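Local coordinates for protein peroxiredoxin PRX1, mitochondrial (PDB 5YKJ) that probably reduces peroxides in mitochondria as a 1-Cys thiol peroxidase whose oxidised cysteine is resolved through the glutathione and thioredoxin systems, at residues A[46-51]-A[92-97]; A[14-19]-A[75-80]; A[202-205]-A[209-212]; A[171-176]-A[181-186]; A[33-38]-A[108-113]. All coordinates share one frame; numbering follows the deposited sequence.

Interaction 1. Residues A[46-51]-A[92-97]; sequences TEVSAF and VGFPII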
# COMPACT_ATOMS: atom_id res chain seq x y z
N THR A 46 -5.48 4.27 -15.01
CA THR A 46 -4.55 5.36 -14.77
C THR A 46 -3.71 5.12 -13.52
O THR A 46 -2.61 5.49 -13.48
CB THR A 46 -5.22 6.75 -14.67
OG1 THR A 46 -5.97 6.85 -13.48
CG2 THR A 46 -6.12 7.04 -15.88
N GLU A 47 -4.33 4.52 -12.51
CA GLU A 47 -3.66 4.23 -11.26
C GLU A 47 -2.55 3.18 -11.38
O GLU A 47 -1.49 3.37 -10.92
CB GLU A 47 -4.72 3.80 -10.21
CG GLU A 47 -5.67 4.91 -9.77
CD GLU A 47 -6.77 4.43 -8.84
OE1 GLU A 47 -7.17 3.30 -9.02
OE2 GLU A 47 -7.23 5.19 -8.02
N VAL A 48 -2.85 2.10 -12.06
CA VAL A 48 -1.86 1.09 -12.27
C VAL A 48 -0.72 1.63 -13.13
O VAL A 48 0.38 1.34 -12.93
CB VAL A 48 -2.47 -0.23 -12.83
CG1 VAL A 48 -1.39 -1.27 -12.99
CG2 VAL A 48 -3.49 -0.81 -11.92
N SER A 49 -1.08 2.45 -14.07
CA SER A 49 -0.10 3.07 -14.94
C SER A 49 0.87 3.92 -14.12
O SER A 49 2.03 3.90 -14.35
CB SER A 49 -0.82 3.97 -16.00
OG SER A 49 -1.57 3.23 -16.90
N ALA A 50 0.34 4.67 -13.19
CA ALA A 50 1.18 5.52 -12.36
C ALA A 50 2.12 4.71 -11.46
O ALA A 50 3.26 5.01 -11.35
CB ALA A 50 0.33 6.50 -11.56
N PHE A 51 1.59 3.67 -10.84
CA PHE A 51 2.42 2.83 -10.00
C PHE A 51 3.50 2.19 -10.85
O PHE A 51 4.57 2.01 -10.40
CB PHE A 51 1.59 1.77 -9.29
CG PHE A 51 0.86 2.28 -8.08
CD1 PHE A 51 1.54 2.67 -6.97
CD2 PHE A 51 -0.49 2.35 -8.06
CE1 PHE A 51 0.86 3.15 -5.88
CE2 PHE A 51 -1.18 2.85 -6.97
CZ PHE A 51 -0.51 3.24 -5.87
N VAL A 92 5.48 -3.69 -16.76
CA VAL A 92 4.85 -3.48 -15.47
C VAL A 92 5.58 -4.51 -14.62
O VAL A 92 5.34 -5.65 -14.73
CB VAL A 92 3.39 -3.82 -15.52
CG1 VAL A 92 2.76 -3.70 -14.13
CG2 VAL A 92 2.72 -2.83 -16.45
N GLY A 93 6.40 -4.02 -13.74
CA GLY A 93 7.25 -4.84 -12.92
C GLY A 93 6.73 -5.51 -11.67
O GLY A 93 7.49 -5.97 -10.88
N PHE A 94 5.44 -5.51 -11.50
CA PHE A 94 4.82 -6.12 -10.37
C PHE A 94 3.65 -6.93 -10.87
O PHE A 94 3.16 -6.77 -11.89
CB PHE A 94 4.37 -5.05 -9.35
CG PHE A 94 3.59 -3.93 -9.95
CD1 PHE A 94 2.27 -4.09 -10.25
CD2 PHE A 94 4.15 -2.70 -10.17
CE1 PHE A 94 1.55 -3.08 -10.81
CE2 PHE A 94 3.41 -1.67 -10.68
CZ PHE A 94 2.12 -1.86 -11.03
N PRO A 95 3.26 -7.87 -10.01
CA PRO A 95 2.15 -8.72 -10.34
C PRO A 95 0.78 -8.09 -10.13
O PRO A 95 0.64 -7.22 -9.36
CB PRO A 95 2.24 -9.86 -9.33
CG PRO A 95 3.40 -9.61 -8.47
CD PRO A 95 3.80 -8.21 -8.68
N ILE A 96 -0.17 -8.63 -10.85
CA ILE A 96 -1.55 -8.33 -10.65
C ILE A 96 -2.19 -9.71 -10.38
O ILE A 96 -2.05 -10.58 -11.15
CB ILE A 96 -2.26 -7.64 -11.83
CG1 ILE A 96 -1.46 -6.41 -12.26
CG2 ILE A 96 -3.65 -7.22 -11.41
CD1 ILE A 96 -2.14 -5.58 -13.29
N ILE A 97 -2.86 -9.83 -9.24
CA ILE A 97 -3.48 -11.05 -8.84
C ILE A 97 -4.80 -11.32 -9.58
O ILE A 97 -5.63 -10.50 -9.63
CB ILE A 97 -3.78 -11.01 -7.31
CG1 ILE A 97 -2.49 -10.88 -6.49
CG2 ILE A 97 -4.65 -12.19 -6.88
CD1 ILE A 97 -2.71 -10.24 -5.12

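Interaction 2. Residues A[14-19]-A[75-80]; sequences DTTVGK and SHEKWI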
# COMPACT_ATOMS: atom_id res chain seq x y z
N ASP A 14 -2.79 -17.03 -8.36
CA ASP A 14 -2.36 -16.96 -9.73
C ASP A 14 -2.26 -15.46 -10.06
O ASP A 14 -3.09 -14.70 -9.70
CB ASP A 14 -3.38 -17.63 -10.64
CG ASP A 14 -3.82 -18.95 -10.11
OD1 ASP A 14 -3.07 -19.90 -10.30
OD2 ASP A 14 -4.88 -19.03 -9.44
N THR A 15 -1.18 -15.10 -10.72
CA THR A 15 -0.91 -13.73 -11.06
C THR A 15 -0.24 -13.62 -12.42
O THR A 15 0.10 -14.60 -13.02
CB THR A 15 0.05 -13.05 -10.06
OG1 THR A 15 1.38 -13.45 -10.29
CG2 THR A 15 -0.29 -13.42 -8.63
N THR A 16 -0.06 -12.38 -12.83
CA THR A 16 0.56 -12.01 -14.08
C THR A 16 2.02 -12.40 -14.10
O THR A 16 2.59 -12.37 -15.13
CB THR A 16 0.42 -10.52 -14.44
OG1 THR A 16 0.91 -9.73 -13.36
CG2 THR A 16 -0.97 -10.16 -14.78
N VAL A 17 2.60 -12.73 -12.96
CA VAL A 17 3.99 -13.21 -12.87
C VAL A 17 4.10 -14.68 -12.54
O VAL A 17 5.14 -15.13 -12.23
CB VAL A 17 4.93 -12.43 -11.94
CG1 VAL A 17 4.83 -10.96 -12.14
CG2 VAL A 17 4.82 -12.84 -10.48
N GLY A 18 2.98 -15.37 -12.61
CA GLY A 18 2.88 -16.77 -12.27
C GLY A 18 2.32 -16.97 -10.87
O GLY A 18 1.97 -16.03 -10.22
N LYS A 19 2.23 -18.21 -10.43
CA LYS A 19 1.74 -18.47 -9.13
C LYS A 19 2.68 -17.93 -8.04
O LYS A 19 3.84 -18.10 -8.12
CB LYS A 19 1.52 -19.96 -8.96
CG LYS A 19 0.45 -20.47 -9.90
CD LYS A 19 0.04 -21.90 -9.61
CE LYS A 19 -1.17 -22.34 -10.42
NZ LYS A 19 -1.43 -23.79 -10.16
N SER A 75 -7.13 -12.07 -18.50
CA SER A 75 -7.65 -10.73 -18.66
C SER A 75 -6.62 -9.70 -18.19
O SER A 75 -6.37 -8.75 -18.85
CB SER A 75 -8.98 -10.60 -17.94
OG SER A 75 -9.35 -9.26 -17.88
N HIS A 76 -5.98 -9.97 -17.07
CA HIS A 76 -4.98 -9.05 -16.55
C HIS A 76 -3.82 -8.87 -17.52
O HIS A 76 -3.30 -7.82 -17.60
CB HIS A 76 -4.42 -9.52 -15.22
CG HIS A 76 -5.40 -9.52 -14.10
ND1 HIS A 76 -6.66 -9.02 -14.22
CD2 HIS A 76 -5.28 -9.97 -12.84
CE1 HIS A 76 -7.28 -9.19 -13.07
NE2 HIS A 76 -6.47 -9.75 -12.22
N GLU A 77 -3.43 -9.93 -18.20
CA GLU A 77 -2.35 -9.81 -19.16
C GLU A 77 -2.67 -8.84 -20.29
O GLU A 77 -1.85 -8.04 -20.62
CB GLU A 77 -1.98 -11.19 -19.69
CG GLU A 77 -1.08 -11.96 -18.74
CD GLU A 77 -0.95 -13.44 -19.02
OE1 GLU A 77 -1.69 -13.97 -19.79
OE2 GLU A 77 -0.14 -14.07 -18.37
N LYS A 78 -3.88 -8.92 -20.82
CA LYS A 78 -4.32 -8.00 -21.84
C LYS A 78 -4.39 -6.57 -21.31
O LYS A 78 -4.03 -5.65 -21.96
CB LYS A 78 -5.71 -8.36 -22.38
CG LYS A 78 -5.83 -9.72 -23.02
CD LYS A 78 -7.29 -10.10 -23.35
CE LYS A 78 -8.29 -10.02 -22.18
NZ LYS A 78 -9.34 -11.11 -22.01
N TRP A 79 -4.87 -6.43 -20.07
CA TRP A 79 -4.96 -5.13 -19.44
C TRP A 79 -3.56 -4.52 -19.29
O TRP A 79 -3.38 -3.40 -19.55
CB TRP A 79 -5.65 -5.28 -18.07
CG TRP A 79 -6.04 -4.01 -17.37
CD1 TRP A 79 -6.37 -2.85 -17.95
CD2 TRP A 79 -6.14 -3.80 -15.97
NE1 TRP A 79 -6.64 -1.92 -17.02
CE2 TRP A 79 -6.49 -2.48 -15.80
CE3 TRP A 79 -5.91 -4.58 -14.87
CZ2 TRP A 79 -6.67 -1.92 -14.55
CZ3 TRP A 79 -6.10 -4.03 -13.63
CH2 TRP A 79 -6.47 -2.71 -13.49
N ILE A 80 -2.61 -5.34 -18.89
CA ILE A 80 -1.24 -4.83 -18.76
C ILE A 80 -0.68 -4.31 -20.09
O ILE A 80 0.07 -3.44 -20.08
CB ILE A 80 -0.31 -5.85 -18.09
CG1 ILE A 80 -0.50 -5.80 -16.58
CG2 ILE A 80 1.16 -5.65 -18.39
CD1 ILE A 80 0.30 -6.89 -15.95
O HOH W 1 2.18 -12.29 -17.70

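Interaction 3. Residues A[202-205]-A[209-212]; sequences NEIK and RFTK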
# COMPACT_ATOMS: atom_id res chain seq x y z
N ASN A 202 12.04 21.28 20.99
CA ASN A 202 11.20 22.41 21.27
C ASN A 202 9.90 21.91 21.86
O ASN A 202 9.11 21.40 21.15
CB ASN A 202 10.91 23.10 19.95
CG ASN A 202 10.02 24.30 20.08
OD1 ASN A 202 9.74 24.77 21.14
ND2 ASN A 202 9.57 24.76 18.98
N GLU A 203 9.71 22.14 23.15
CA GLU A 203 8.54 21.73 23.90
C GLU A 203 7.47 22.80 23.80
O GLU A 203 7.55 23.78 24.43
CB GLU A 203 8.90 21.47 25.37
CG GLU A 203 7.79 20.82 26.17
CD GLU A 203 8.18 20.62 27.61
OE1 GLU A 203 7.38 20.86 28.48
OE2 GLU A 203 9.25 20.16 27.81
N ILE A 204 6.52 22.56 22.91
CA ILE A 204 5.37 23.42 22.71
C ILE A 204 4.39 23.21 23.87
O ILE A 204 3.88 24.08 24.42
CB ILE A 204 4.73 23.19 21.34
CG1 ILE A 204 5.73 23.40 20.21
CG2 ILE A 204 3.48 24.05 21.23
CD1 ILE A 204 6.25 24.79 20.20
N LYS A 205 4.19 21.94 24.19
CA LYS A 205 3.45 21.46 25.32
C LYS A 205 4.23 20.24 25.76
O LYS A 205 4.98 19.71 25.05
CB LYS A 205 1.97 21.11 25.07
CG LYS A 205 1.08 22.26 24.71
CD LYS A 205 0.77 23.12 25.90
CE LYS A 205 -0.11 24.27 25.48
NZ LYS A 205 -0.63 25.01 26.62
N ARG A 209 6.62 17.85 21.49
CA ARG A 209 8.01 18.23 21.36
C ARG A 209 8.58 17.93 19.99
O ARG A 209 8.68 16.83 19.64
CB ARG A 209 8.84 17.54 22.43
CG ARG A 209 8.31 17.73 23.84
CD ARG A 209 8.77 16.64 24.79
NE ARG A 209 8.24 15.34 24.43
CZ ARG A 209 8.54 14.19 24.97
NH1 ARG A 209 9.40 14.08 25.97
NH2 ARG A 209 7.99 13.10 24.51
N PHE A 210 8.99 18.97 19.28
CA PHE A 210 9.59 18.84 17.97
C PHE A 210 11.13 18.75 18.02
O PHE A 210 11.74 19.41 18.76
CB PHE A 210 9.20 19.98 17.04
CG PHE A 210 7.76 19.97 16.62
CD1 PHE A 210 7.38 19.33 15.49
CD2 PHE A 210 6.81 20.63 17.34
CE1 PHE A 210 6.09 19.34 15.08
CE2 PHE A 210 5.50 20.61 16.96
CZ PHE A 210 5.14 19.97 15.82
N THR A 211 11.68 17.92 17.17
CA THR A 211 13.12 17.76 17.10
C THR A 211 13.48 17.63 15.66
O THR A 211 12.67 17.29 14.86
CB THR A 211 13.60 16.59 17.94
OG1 THR A 211 15.00 16.60 18.01
CG2 THR A 211 13.15 15.26 17.33
N LYS A 212 14.71 17.93 15.34
CA LYS A 212 15.14 17.88 13.96
C LYS A 212 15.29 16.49 13.43
O LYS A 212 15.50 15.57 14.13
CB LYS A 212 16.43 18.65 13.74
CG LYS A 212 16.31 20.16 13.68
CD LYS A 212 15.94 20.68 12.31
CE LYS A 212 16.91 20.27 11.22
NZ LYS A 212 16.53 20.81 9.91

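Interaction 4. Residues A[171-176]-A[181-186]; sequences VVTPIN and DDVIIP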
# COMPACT_ATOMS: atom_id res chain seq x y z
N VAL A 171 10.22 8.09 16.15
CA VAL A 171 9.62 9.40 16.11
C VAL A 171 8.23 9.26 15.49
O VAL A 171 7.89 8.23 15.06
CB VAL A 171 10.42 10.41 15.31
CG1 VAL A 171 11.77 10.62 15.96
CG2 VAL A 171 10.61 9.99 13.87
N VAL A 172 7.50 10.34 15.54
CA VAL A 172 6.15 10.43 14.98
C VAL A 172 6.07 11.66 14.09
O VAL A 172 6.80 12.57 14.28
CB VAL A 172 4.97 10.33 15.99
CG1 VAL A 172 4.86 9.01 16.66
CG2 VAL A 172 4.78 11.56 16.85
N THR A 173 5.16 11.66 13.11
CA THR A 173 5.10 12.74 12.18
C THR A 173 3.79 13.50 12.24
O THR A 173 2.78 13.01 12.39
CB THR A 173 5.35 12.29 10.71
OG1 THR A 173 4.36 11.37 10.33
CG2 THR A 173 6.73 11.73 10.48
N PRO A 174 3.93 14.84 12.17
CA PRO A 174 2.76 15.70 12.27
C PRO A 174 1.99 15.78 10.97
O PRO A 174 2.41 15.33 9.98
CB PRO A 174 3.34 17.06 12.55
CG PRO A 174 4.63 17.05 11.84
CD PRO A 174 5.15 15.66 12.03
N ILE A 175 0.86 16.42 11.07
CA ILE A 175 0.05 16.64 9.92
C ILE A 175 0.89 17.32 8.84
O ILE A 175 1.67 18.16 9.09
CB ILE A 175 -1.14 17.57 10.29
CG1 ILE A 175 -2.15 17.70 9.16
CG2 ILE A 175 -0.61 18.95 10.63
CD1 ILE A 175 -3.17 16.60 9.19
N ASN A 176 0.69 16.85 7.62
CA ASN A 176 1.30 17.41 6.45
C ASN A 176 2.81 17.31 6.37
O ASN A 176 3.39 17.99 5.62
CB ASN A 176 0.86 18.84 6.38
CG ASN A 176 -0.61 19.00 6.05
OD1 ASN A 176 -1.23 18.13 5.54
ND2 ASN A 176 -1.14 20.14 6.40
N ASP A 181 11.38 17.66 7.27
CA ASP A 181 10.69 18.48 8.23
C ASP A 181 10.96 17.92 9.64
O ASP A 181 11.31 16.80 9.83
CB ASP A 181 9.18 18.51 8.03
CG ASP A 181 8.72 19.28 6.80
OD1 ASP A 181 9.47 19.92 6.16
OD2 ASP A 181 7.54 19.20 6.55
N ASP A 182 10.77 18.76 10.62
CA ASP A 182 10.93 18.34 11.99
C ASP A 182 9.88 17.27 12.34
O ASP A 182 8.79 17.27 11.86
CB ASP A 182 10.80 19.51 12.97
CG ASP A 182 11.90 20.56 12.83
OD1 ASP A 182 12.91 20.26 12.22
OD2 ASP A 182 11.67 21.67 13.29
N VAL A 183 10.27 16.40 13.23
CA VAL A 183 9.49 15.31 13.74
C VAL A 183 9.17 15.49 15.23
O VAL A 183 9.66 16.36 15.86
CB VAL A 183 10.17 13.96 13.50
CG1 VAL A 183 10.29 13.63 12.02
CG2 VAL A 183 11.55 13.90 14.13
N ILE A 184 8.32 14.62 15.72
CA ILE A 184 7.85 14.67 17.08
C ILE A 184 8.32 13.50 17.94
O ILE A 184 8.34 12.42 17.50
CB ILE A 184 6.32 14.76 17.10
CG1 ILE A 184 5.83 16.04 16.47
CG2 ILE A 184 5.79 14.68 18.51
CD1 ILE A 184 4.43 15.94 15.92
N ILE A 185 8.70 13.78 19.17
CA ILE A 185 9.15 12.76 20.06
C ILE A 185 7.93 12.12 20.67
O ILE A 185 7.12 12.77 21.13
CB ILE A 185 10.12 13.37 21.12
CG1 ILE A 185 11.29 14.01 20.42
CG2 ILE A 185 10.63 12.29 22.06
CD1 ILE A 185 12.19 14.82 21.33
N PRO A 186 7.87 10.79 20.63
CA PRO A 186 6.73 10.11 21.19
C PRO A 186 6.63 10.37 22.70
O PRO A 186 7.55 10.47 23.40
CB PRO A 186 7.01 8.62 20.91
CG PRO A 186 7.98 8.59 19.84
CD PRO A 186 8.82 9.83 20.06

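Interaction 5. Residues A[33-38]-A[108-113]; sequences LFSHPA and YDMVDA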
# COMPACT_ATOMS: atom_id res chain seq x y z
N LEU A 33 -0.41 -3.35 -1.29
CA LEU A 33 -1.39 -4.14 -1.98
C LEU A 33 -2.56 -3.19 -2.34
O LEU A 33 -3.14 -2.63 -1.48
CB LEU A 33 -1.86 -5.31 -1.14
CG LEU A 33 -3.03 -6.18 -1.54
CD1 LEU A 33 -2.72 -6.93 -2.80
CD2 LEU A 33 -3.47 -7.08 -0.40
N PHE A 34 -2.81 -3.02 -3.63
CA PHE A 34 -3.84 -2.15 -4.12
C PHE A 34 -4.87 -2.93 -4.95
O PHE A 34 -4.55 -3.76 -5.67
CB PHE A 34 -3.29 -0.96 -4.92
CG PHE A 34 -2.33 -1.32 -6.02
CD1 PHE A 34 -1.03 -1.41 -5.78
CD2 PHE A 34 -2.75 -1.56 -7.28
CE1 PHE A 34 -0.15 -1.70 -6.76
CE2 PHE A 34 -1.87 -1.85 -8.29
CZ PHE A 34 -0.58 -1.94 -8.01
N SER A 35 -6.12 -2.56 -4.73
CA SER A 35 -7.25 -3.24 -5.24
C SER A 35 -8.11 -2.52 -6.28
O SER A 35 -8.26 -1.38 -6.22
CB SER A 35 -8.14 -3.63 -4.06
OG SER A 35 -7.37 -4.14 -3.04
N HIS A 36 -8.62 -3.31 -7.21
CA HIS A 36 -9.48 -2.87 -8.28
C HIS A 36 -10.65 -3.80 -8.49
O HIS A 36 -10.51 -4.94 -8.45
CB HIS A 36 -8.66 -2.71 -9.57
CG HIS A 36 -7.51 -1.80 -9.39
ND1 HIS A 36 -7.61 -0.45 -9.51
CD2 HIS A 36 -6.23 -2.05 -9.06
CE1 HIS A 36 -6.46 0.10 -9.21
NE2 HIS A 36 -5.60 -0.84 -8.95
N PRO A 37 -11.84 -3.23 -8.72
CA PRO A 37 -13.02 -4.07 -8.94
C PRO A 37 -13.01 -4.87 -10.26
O PRO A 37 -13.55 -5.90 -10.31
CB PRO A 37 -14.19 -3.08 -8.90
CG PRO A 37 -13.67 -1.89 -8.21
CD PRO A 37 -12.23 -1.82 -8.55
N ALA A 38 -12.41 -4.30 -11.29
CA ALA A 38 -12.41 -4.91 -12.61
C ALA A 38 -11.29 -4.39 -13.47
O ALA A 38 -10.74 -3.39 -13.19
CB ALA A 38 -13.72 -4.61 -13.28
N TYR A 108 -9.48 -10.37 2.43
CA TYR A 108 -9.07 -9.04 2.84
C TYR A 108 -10.20 -8.12 3.27
O TYR A 108 -10.02 -6.97 3.39
CB TYR A 108 -8.08 -8.40 1.83
CG TYR A 108 -6.65 -8.80 2.08
CD1 TYR A 108 -6.22 -10.05 1.74
CD2 TYR A 108 -5.77 -7.93 2.69
CE1 TYR A 108 -4.93 -10.45 2.01
CE2 TYR A 108 -4.49 -8.32 2.97
CZ TYR A 108 -4.07 -9.57 2.62
OH TYR A 108 -2.82 -9.92 2.89
N ASP A 109 -11.36 -8.74 3.47
CA ASP A 109 -12.56 -8.10 3.98
C ASP A 109 -13.22 -7.03 3.10
O ASP A 109 -13.98 -6.26 3.59
CB ASP A 109 -12.31 -7.54 5.38
CG ASP A 109 -12.21 -8.63 6.45
OD1 ASP A 109 -12.76 -9.67 6.33
OD2 ASP A 109 -11.57 -8.39 7.45
N MET A 110 -12.90 -7.05 1.83
CA MET A 110 -13.48 -6.10 0.92
C MET A 110 -14.85 -6.48 0.38
O MET A 110 -15.54 -5.64 -0.13
CB MET A 110 -12.54 -5.77 -0.20
CG MET A 110 -11.35 -5.08 0.33
SD MET A 110 -10.14 -4.65 -0.99
CE MET A 110 -9.34 -6.24 -1.36
N VAL A 111 -15.23 -7.75 0.50
CA VAL A 111 -16.52 -8.25 0.10
C VAL A 111 -16.98 -9.25 1.17
O VAL A 111 -16.19 -9.75 1.87
CB VAL A 111 -16.56 -8.91 -1.27
CG1 VAL A 111 -16.31 -7.89 -2.35
CG2 VAL A 111 -15.58 -10.05 -1.38
N ASP A 112 -18.27 -9.50 1.25
CA ASP A 112 -18.85 -10.42 2.21
C ASP A 112 -19.13 -11.81 1.70
O ASP A 112 -19.66 -12.61 2.42
CB ASP A 112 -20.09 -9.83 2.82
CG ASP A 112 -19.81 -8.59 3.62
OD1 ASP A 112 -19.00 -8.63 4.53
OD2 ASP A 112 -20.36 -7.62 3.29
N ALA A 113 -18.75 -12.09 0.48
CA ALA A 113 -18.90 -13.42 -0.07
C ALA A 113 -17.82 -13.70 -1.10
O ALA A 113 -17.39 -12.84 -1.75
CB ALA A 113 -20.25 -13.57 -0.73

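Interaction 1. Residues A[46-51]-A[92-97]
V48 and F51, one turn apart on helix 46-53, face F94 and I96, where an irregular stretch of chain runs into strand 96-98. The F94 ring enters edge first. V48 CG1 lies near the ring plane, 4.1 Å from F94 CZ. At the same rim F51 CB is 4.1 Å from F94 CZ. F51 C, in the backbone, is 3.9 Å from F94 CE2. The first torsion of F94 (chi1 49°) holds CG between its own backbone N and carbonyl carbon, which sends the ring toward the helix. V92 CG1 sits over one face, 3.6 Å above the plane and offset toward the rim. V48 carries CG1 anti to its N (chi1 -178°), and this methyl also lies 4.4 Å from I96 CD1. Beyond CB, F51 leads away from F94, and its ring stacks on F34 of strand 30-36. If F94 were an alanine, V48 CG1 and F51 CB would probably lose their aromatic neighbour and border a gap between the helix and the loop before strand 96-98. The side-chain contacts are buried and apolar, so they rest on van der Waals packing and the exclusion of water, with no polar bond to fix their direction.

Interaction 2. Residues A[14-19]-A[75-80]
T16 is the residue that carries this contact, meeting H76, E77 and I80 on helix 73-87. Before it, D14 shares a backbone hydrogen bond with G98. T15 then opens a type I beta turn that ends at G18. T15 OG1 donates to G18 O at 2.6 Å, in the carbonyl plane and on a lone pair. The same hydroxyl accepts from V17 N at 3.0 Å, which makes an ST turn. Two bonds thus grip T15 OG1 and brace the turn from within. T16 follows, with its side chain directed at the helix. Its methyl CG2 lies 3.5 Å from H76 CB, and the two side chains cross at about a right angle. T16 CG2 also meets I80 CD1 at 3.7 Å, tip to tip. Chi1 of 54° sets T16 OG1 between N and the carbonyl carbon, and this oxygen bonds to the backbone N of I96. On the backbone side, a water donates to T16 O at 2.6 Å and to E77 OE2 at 3.0 Å, so it bridges loop and helix. G18 closes the turn with phi 99° and psi -177°, angles at which a side chain would run into the preceding carbonyl oxygen. The H76 ring is held at both nitrogens, ND1 by D39 and NE2 by I97 O. The threonine therefore works in two ways: its methyl packs on the helix while its hydroxyl ties the turn to strand 96-98. The direct contact is apolar, and polar contact between the segments comes through the water.

Interaction 3. Residues A[202-205]-A[209-212]
R209, F210 and N202 bury the most surface where these two antiparallel strands meet. N202 and F210 form a hydrogen-bonded pair. N202 N donates to F210 O at 2.9 Å, nearly straight at 167°. F210 N returns a bond to N202 O at 3.1 Å, with the donor 36° out of the carbonyl plane. The same N202 O also receives a CA-H contact from R209 CA at 3.4 Å. R209 and E203 make the adjoining non-hydrogen-bonded pair. Their chains lie side by side and point the same way, with R209 CG 3.9 Å from E203 CG. The charged ends do not meet: E203 OE2 and R209 NE are 6.0 Å apart. Instead N191 takes both, its ND2 bonding E203 OE2 and its OD1 bonding R209 NH1. R209 NH1 also bonds V189 O. F210 and N202 turn to the face opposite E203 and R209. I204 CG1 meets the F210 ring edge, 4.1 Å from F210 CD2. I204 has CG1 anti to its carbonyl carbon (chi1 -57°), which carries that branch to the ring. I204 and K205 both face L208, a classic beta bulge. The arrangement is a beta hairpin of strands 202-205 and 208-211, broken by this bulge, near the C-terminus.

Interaction 4. Residues A[171-176]-A[181-186]
A single antiparallel bridge in the C-terminal domain of 1-Cys peroxiredoxins joins V172 to I184. It is a hydrogen-bonded pair. V172 N donates to I184 O at 3.0 Å, and I184 N donates back to V172 O at 2.9 Å. Both donors lie in the plane of the carbonyl they address. Apolar side chains close round this bridge. V172 has CG1 anti to its carbonyl carbon (chi1 -65°), which lets V172 CG2 press on I184 CB at 3.6 Å. I184 reaches further along the loop with CD1, which lies 3.7 Å from P174 CB. One residue back on each segment, V171 CG1 meets V183 CG2 at 3.8 Å. Here two beta-branched side chains cross at an angle, methyl to methyl. At the far end the P186 ring lies beside the V171 backbone, with P186 CD 4.1 Å from V171 CA. D181 does not bond to 171-176; its OD2 accepts from Q178 N within the loop that joins the two segments. Strand 183-184 is an outer strand of a small antiparallel sheet. V183 and, just past the strand, I185 share backbone hydrogen bonds with T211 and R209 of strand 208-211. I184 also touches F210. Helix 153-169 packs against V171 and V183 through L165, and helix 191-198 brings F198 onto V171 and I185. The bridge thus ties the chain leaving helix 153-169 to this C-terminal sheet.

Interaction 5. Residues A[33-38]-A[108-113]
In the thioredoxin fold of this peroxiredoxin, a Schellman motif ends helix 103-107 and sets Y108 and M110 against L33 and S35 of strand 30-36. D109, with positive phi, is the C-prime residue of the motif and turns the chain between the two contact residues. L33 and S35 point to the same face of the strand, while F34 turns to the other face, toward helix 46-53. L33 CD2 sits over one face of the Y108 ring. It lies 3.9 Å from the ring centroid and 19° off the normal, a CH-pi contact. The nearest ring atom is Y108 CE2, at 3.7 Å. F131 of strand 129-133 meets the same ring edge-to-face, and P9 O takes a hydrogen bond with Y108 OH. The ring is therefore held by packing and by its phenol oxygen. The end of M110, SD and CE, rests on S35. Its chain is extended at chi2 and bends at chi3 (-76°), which brings the terminal methyl back to the serine. M110 SD is 3.8 Å from S35 CB. With an alanine here, SD and CE would be missing, and S35 would probably lose its thioether cover, opening a gap between loop and strand. The S35 hydroxyl has its polar partner in S129 O, and against the methionine its OG rests 3.3 Å from M110 CE.

Interactions 1, 2 and 5 share the thioredoxin-fold body. Interactions 1 and 2 touch through two probable hydrogen bonds, the shorter I97 O to H76 NE2 at 2.8 Å. Interaction 5 meets interaction 1 across strand 30-36, where F34 CZ lies 3.7 Å from F94 CE1. Segment 46-51 begins two residues after C44, which is oxidised to s-hydroxycysteine here and is probably the peroxidatic cysteine, as in the family. Interaction 1 thus involves the helix that follows it. Interactions 3 and 4 lie in the distant C-terminal part, where the E203 side chain is about 7 Å from a bound sodium ion. Their centres are about 9 Å apart; those of interactions 1 and 3 are about 40 Å apart.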